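Local coordinates for protein type-iv like pilin ttha1219 (Thermus thermophilus, PDB 5G23) that is a type IV-like pilin, resembling type II secretion pseudopilins, that probably takes part in pilus-linked DNA uptake during natural competence, at residues B[49-63]-B[223-235]. Sequence-based numbering, arbitrary orientation.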
loop_
_atom_site.group_PDB
_atom_site.type_symbol
_atom_site.label_atom_id
_atom_site.label_comp_id
_atom_site.label_asym_id
_atom_site.label_seq_id
_atom_site.Cartn_x
_atom_site.Cartn_y
_atom_site.Cartn_z
ATOM N N LEU B 49 4.091 9.565 2.945
ATOM C CA LEU B 49 2.833 10.025 2.364
ATOM C C LEU B 49 2.624 9.343 0.987
ATOM O O LEU B 49 1.447 9.002 0.654
ATOM C CB LEU B 49 2.780 11.525 2.194
ATOM C CG LEU B 49 2.762 12.343 3.479
ATOM C CD1 LEU B 49 2.759 13.813 3.192
ATOM C CD2 LEU B 49 1.547 12.018 4.368
ATOM N N SER B 50 3.673 9.172 0.211
ATOM C CA SER B 50 3.539 8.465 -1.102
ATOM C C SER B 50 3.115 6.984 -0.917
ATOM O O SER B 50 2.258 6.546 -1.624
ATOM C CB SER B 50 4.816 8.534 -1.931
ATOM O OG SER B 50 4.987 9.940 -2.237
ATOM N N LEU B 51 3.662 6.302 0.088
ATOM C CA LEU B 51 3.250 4.955 0.402
ATOM C C LEU B 51 1.756 4.959 0.755
ATOM O O LEU B 51 1.010 4.066 0.335
ATOM C CB LEU B 51 4.090 4.391 1.544
ATOM C CG LEU B 51 5.519 3.976 1.200
ATOM C CD1 LEU B 51 6.274 3.678 2.479
ATOM C CD2 LEU B 51 5.518 2.744 0.340
ATOM N N THR B 52 1.350 5.922 1.580
ATOM C CA THR B 52 -0.013 5.995 2.085
ATOM C C THR B 52 -0.951 6.213 0.931
ATOM O O THR B 52 -1.992 5.551 0.790
ATOM C CB THR B 52 -0.148 7.159 3.141
ATOM O OG1 THR B 52 0.710 6.893 4.231
ATOM C CG2 THR B 52 -1.531 7.263 3.680
ATOM N N ALA B 53 -0.565 7.097 0.020
ATOM C CA ALA B 53 -1.411 7.315 -1.137
ATOM C C ALA B 53 -1.544 6.092 -2.049
ATOM O O ALA B 53 -2.639 5.844 -2.574
ATOM C CB ALA B 53 -0.869 8.472 -1.958
ATOM N N THR B 54 -0.472 5.334 -2.208
ATOM C CA THR B 54 -0.517 4.098 -3.031
ATOM C C THR B 54 -1.464 3.106 -2.385
ATOM O O THR B 54 -2.269 2.521 -3.089
ATOM C CB THR B 54 0.870 3.486 -3.151
ATOM O OG1 THR B 54 1.733 4.458 -3.772
ATOM C CG2 THR B 54 0.886 2.169 -3.917
ATOM N N VAL B 55 -1.457 3.010 -1.026
ATOM C CA VAL B 55 -2.357 2.052 -0.368
ATOM C C VAL B 55 -3.794 2.458 -0.603
ATOM O O VAL B 55 -4.625 1.655 -0.934
ATOM C CB VAL B 55 -2.028 1.933 1.132
ATOM C CG1 VAL B 55 -3.067 1.118 1.908
ATOM C CG2 VAL B 55 -0.634 1.273 1.329
ATOM N N LEU B 56 -4.127 3.725 -0.340
ATOM C CA LEU B 56 -5.502 4.178 -0.432
ATOM C C LEU B 56 -6.012 4.187 -1.846
ATOM O O LEU B 56 -7.196 3.840 -2.085
ATOM C CB LEU B 56 -5.646 5.564 0.222
ATOM C CG LEU B 56 -5.996 5.632 1.705
ATOM C CD1 LEU B 56 -4.875 5.005 2.552
ATOM C CD2 LEU B 56 -6.219 7.105 2.133
ATOM N N ALA B 57 -5.168 4.563 -2.811
ATOM C CA ALA B 57 -5.608 4.609 -4.180
ATOM C C ALA B 57 -5.954 3.277 -4.719
ATOM O O ALA B 57 -6.982 3.101 -5.395
ATOM C CB ALA B 57 -4.580 5.226 -5.070
ATOM N N ARG B 58 -5.143 2.282 -4.367
ATOM C CA ARG B 58 -5.401 0.939 -4.883
ATOM C C ARG B 58 -6.705 0.402 -4.345
ATOM O O ARG B 58 -7.447 -0.280 -5.041
ATOM C CB ARG B 58 -4.253 0.004 -4.548
ATOM C CG ARG B 58 -4.326 -1.337 -5.249
ATOM C CD ARG B 58 -3.218 -2.363 -4.879
ATOM N NE ARG B 58 -3.310 -3.547 -5.777
ATOM C CZ ARG B 58 -2.353 -4.027 -6.569
ATOM N NH1 ARG B 58 -1.109 -3.491 -6.570
ATOM N NH2 ARG B 58 -2.613 -5.083 -7.335
ATOM N N GLU B 59 -6.991 0.694 -3.090
ATOM C CA GLU B 59 -8.174 0.219 -2.477
ATOM C C GLU B 59 -9.430 0.951 -3.025
ATOM O O GLU B 59 -10.468 0.339 -3.241
ATOM C CB GLU B 59 -7.987 0.407 -0.974
ATOM C CG GLU B 59 -9.093 -0.038 -0.066
ATOM C CD GLU B 59 -8.995 -1.488 0.272
ATOM O OE1 GLU B 59 -7.988 -2.122 -0.117
ATOM O OE2 GLU B 59 -9.997 -1.986 0.799
ATOM N N LEU B 60 -9.362 2.259 -3.176
ATOM C CA LEU B 60 -10.518 3.042 -3.543
ATOM C C LEU B 60 -10.868 2.924 -5.042
ATOM O O LEU B 60 -12.043 3.070 -5.392
ATOM C CB LEU B 60 -10.351 4.506 -3.130
ATOM C CG LEU B 60 -10.338 4.686 -1.597
ATOM C CD1 LEU B 60 -9.935 6.091 -1.206
ATOM C CD2 LEU B 60 -11.698 4.363 -0.957
ATOM N N TYR B 61 -9.882 2.637 -5.887
ATOM C CA TYR B 61 -10.134 2.450 -7.309
ATOM C C TYR B 61 -11.176 1.338 -7.533
ATOM O O TYR B 61 -11.936 1.386 -8.475
ATOM C CB TYR B 61 -8.846 2.059 -8.018
ATOM C CG TYR B 61 -8.997 1.848 -9.486
ATOM C CD1 TYR B 61 -8.955 2.930 -10.352
ATOM C CD2 TYR B 61 -9.180 0.580 -10.027
ATOM C CE1 TYR B 61 -9.077 2.764 -11.724
ATOM C CE2 TYR B 61 -9.278 0.396 -11.391
ATOM C CZ TYR B 61 -9.251 1.521 -12.241
ATOM O OH TYR B 61 -9.391 1.384 -13.603
ATOM N N THR B 62 -11.151 0.339 -6.682
ATOM C CA THR B 62 -12.033 -0.808 -6.835
ATOM C C THR B 62 -13.500 -0.552 -6.381
ATOM O O THR B 62 -14.368 -1.339 -6.618
ATOM C CB THR B 62 -11.464 -2.052 -6.063
ATOM O OG1 THR B 62 -11.549 -1.886 -4.646
ATOM C CG2 THR B 62 -10.010 -2.263 -6.309
ATOM N N VAL B 63 -13.761 0.563 -5.689
ATOM C CA VAL B 63 -15.073 0.746 -5.064
ATOM C C VAL B 63 -16.131 0.735 -6.123
ATOM O O VAL B 63 -16.012 1.389 -7.136
ATOM C CB VAL B 63 -15.062 2.008 -4.176
ATOM C CG1 VAL B 63 -16.449 2.330 -3.736
ATOM C CG2 VAL B 63 -14.209 1.741 -2.946
ATOM N N ALA B 223 4.768 18.204 5.441
ATOM C CA ALA B 223 4.689 17.751 4.035
ATOM C C ALA B 223 3.219 17.406 3.735
ATOM O O ALA B 223 2.455 17.094 4.647
ATOM C CB ALA B 223 5.539 16.547 3.806
ATOM N N GLU B 224 2.863 17.542 2.485
ATOM C CA GLU B 224 1.481 17.285 2.051
ATOM C C GLU B 224 1.442 16.521 0.761
ATOM O O GLU B 224 2.435 16.421 0.029
ATOM C CB GLU B 224 0.722 18.607 1.898
ATOM C CG GLU B 224 1.262 19.435 0.694
ATOM C CD GLU B 224 0.664 20.804 0.544
ATOM O OE1 GLU B 224 -0.249 21.204 1.330
ATOM O OE2 GLU B 224 1.180 21.541 -0.351
ATOM N N LYS B 225 0.290 15.914 0.472
ATOM C CA LYS B 225 0.157 15.217 -0.722
ATOM C C LYS B 225 -1.304 15.285 -1.176
ATOM O O LYS B 225 -2.196 15.047 -0.400
ATOM C CB LYS B 225 0.600 13.775 -0.612
ATOM C CG LYS B 225 0.806 13.168 -2.008
ATOM C CD LYS B 225 1.280 11.757 -1.894
ATOM C CE LYS B 225 1.428 11.117 -3.260
ATOM N NZ LYS B 225 2.623 11.675 -3.941
ATOM N N LEU B 226 -1.476 15.645 -2.437
ATOM C CA LEU B 226 -2.772 15.557 -3.137
ATOM C C LEU B 226 -2.668 14.489 -4.214
ATOM O O LEU B 226 -1.745 14.519 -5.029
ATOM C CB LEU B 226 -3.134 16.876 -3.791
ATOM C CG LEU B 226 -4.409 16.950 -4.637
ATOM C CD1 LEU B 226 -5.624 16.847 -3.762
ATOM C CD2 LEU B 226 -4.453 18.216 -5.441
ATOM N N TRP B 227 -3.655 13.572 -4.275
ATOM C CA TRP B 227 -3.680 12.607 -5.339
ATOM C C TRP B 227 -5.119 12.345 -5.808
ATOM O O TRP B 227 -6.041 12.480 -5.009
ATOM C CB TRP B 227 -2.887 11.358 -4.958
ATOM C CG TRP B 227 -3.471 10.455 -3.907
ATOM C CD1 TRP B 227 -3.935 9.255 -4.146
ATOM C CD2 TRP B 227 -3.520 10.634 -2.503
ATOM N NE1 TRP B 227 -4.357 8.656 -3.014
ATOM C CE2 TRP B 227 -4.104 9.496 -1.969
ATOM C CE3 TRP B 227 -3.201 11.691 -1.633
ATOM C CZ2 TRP B 227 -4.348 9.341 -0.613
ATOM C CZ3 TRP B 227 -3.361 11.522 -0.265
ATOM C CH2 TRP B 227 -3.960 10.355 0.247
ATOM N N ILE B 228 -5.248 11.998 -7.075
ATOM C CA ILE B 228 -6.508 11.788 -7.712
ATOM C C ILE B 228 -6.638 10.326 -8.025
ATOM O O ILE B 228 -5.715 9.712 -8.542
ATOM C CB ILE B 228 -6.592 12.531 -9.042
ATOM C CG1 ILE B 228 -6.244 13.985 -8.860
ATOM C CG2 ILE B 228 -7.992 12.306 -9.609
ATOM C CD1 ILE B 228 -7.060 14.721 -7.792
ATOM N N VAL B 229 -7.760 9.753 -7.642
ATOM C CA VAL B 229 -8.086 8.341 -7.866
ATOM C C VAL B 229 -9.290 8.236 -8.758
ATOM O O VAL B 229 -10.361 8.753 -8.405
ATOM C CB VAL B 229 -8.413 7.647 -6.548
ATOM C CG1 VAL B 229 -8.626 6.175 -6.816
ATOM C CG2 VAL B 229 -7.259 7.777 -5.562
ATOM N N GLN B 230 -9.146 7.618 -9.948
ATOM C CA GLN B 230 -10.276 7.465 -10.840
ATOM C C GLN B 230 -11.208 6.422 -10.210
ATOM O O GLN B 230 -10.743 5.479 -9.542
ATOM C CB GLN B 230 -9.821 7.074 -12.257
ATOM C CG GLN B 230 -8.872 8.026 -12.882
ATOM C CD GLN B 230 -9.444 9.397 -13.103
ATOM O OE1 GLN B 230 -8.823 10.362 -12.690
ATOM N NE2 GLN B 230 -10.625 9.512 -13.684
ATOM N N THR B 231 -12.521 6.578 -10.437
ATOM C CA THR B 231 -13.485 5.672 -9.913
ATOM C C THR B 231 -14.423 5.204 -11.033
ATOM O O THR B 231 -15.621 5.487 -11.033
ATOM C CB THR B 231 -14.276 6.313 -8.763
ATOM O OG1 THR B 231 -14.876 7.520 -9.219
ATOM C CG2 THR B 231 -13.390 6.622 -7.543
ATOM N N PRO B 232 -13.880 4.488 -12.034
ATOM C CA PRO B 232 -14.692 4.135 -13.186
ATOM C C PRO B 232 -15.912 3.266 -12.802
ATOM O O PRO B 232 -16.966 3.339 -13.468
ATOM C CB PRO B 232 -13.719 3.389 -14.102
ATOM C CG PRO B 232 -12.608 2.952 -13.213
ATOM C CD PRO B 232 -12.495 4.029 -12.169
ATOM N N ASN B 233 -15.816 2.461 -11.746
ATOM C CA ASN B 233 -16.999 1.678 -11.342
ATOM C C ASN B 233 -18.132 2.544 -10.801
ATOM O O ASN B 233 -19.264 2.064 -10.695
ATOM C CB ASN B 233 -16.601 0.621 -10.343
ATOM C CG ASN B 233 -15.439 -0.240 -10.821
ATOM O OD1 ASN B 233 -14.488 -0.432 -10.084
ATOM N ND2 ASN B 233 -15.483 -0.688 -12.028
ATOM N N LEU B 234 -17.881 3.792 -10.416
ATOM C CA LEU B 234 -18.965 4.661 -9.929
ATOM C C LEU B 234 -19.562 5.590 -10.969
ATOM O O LEU B 234 -20.362 6.500 -10.631
ATOM C CB LEU B 234 -18.464 5.526 -8.782
ATOM C CG LEU B 234 -17.835 4.806 -7.589
ATOM C CD1 LEU B 234 -17.382 5.845 -6.616
ATOM C CD2 LEU B 234 -18.824 3.851 -6.954
ATOM N N ALA B 235 -19.018 5.504 -12.169
ATOM C CA ALA B 235 -19.325 6.446 -13.223
ATOM C C ALA B 235 -20.206 5.736 -14.199
ATOM O O ALA B 235 -20.661 6.386 -15.107
ATOM C CB ALA B 235 -18.034 6.942 -13.911
HETATM O O HOH W 1 -14.304 2.649 -9.093
#
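The methyl group of A53 sits over one face of the W227 indole, its CB 3.5 Å from the centroid of the five-membered ring, a CH-pi contact 14° off the ring normal. In W227 CG lies between the backbone N and the carbonyl carbon (chi1 71°), and this turns one face of the indole to A53 and its edge to L56 and A57. Alanine suits the spot because its single methyl lets the ring come close, CB to CE2 of W227 3.4 Å. At the indole edge L56 CD2 approaches W227 CZ2 at 4.0 Å, the side chains crossing at about a right angle. A leucine in place of W227 would probably leave A53 without its aromatic platform and open a gap beside L56. Such packing is that of the pilin fold, the N-terminal helix lying on antiparallel sheet, residues 49-61 and 223-230 running nearly the same way (21° apart). One turn on, branched V229 fits small A57, CG2 to CB 3.7 Å. Two residues before W227, K225 runs extended under the helix, then bends at chi4 to bring NZ to S50 OG in a weak hydrogen bond (3.4 Å). Past the strand's end P232 crosses the Y61 ring, CD to CE1 3.7 Å, while a water accepts from N233 N and reaches the Y61 and V63 carbonyls.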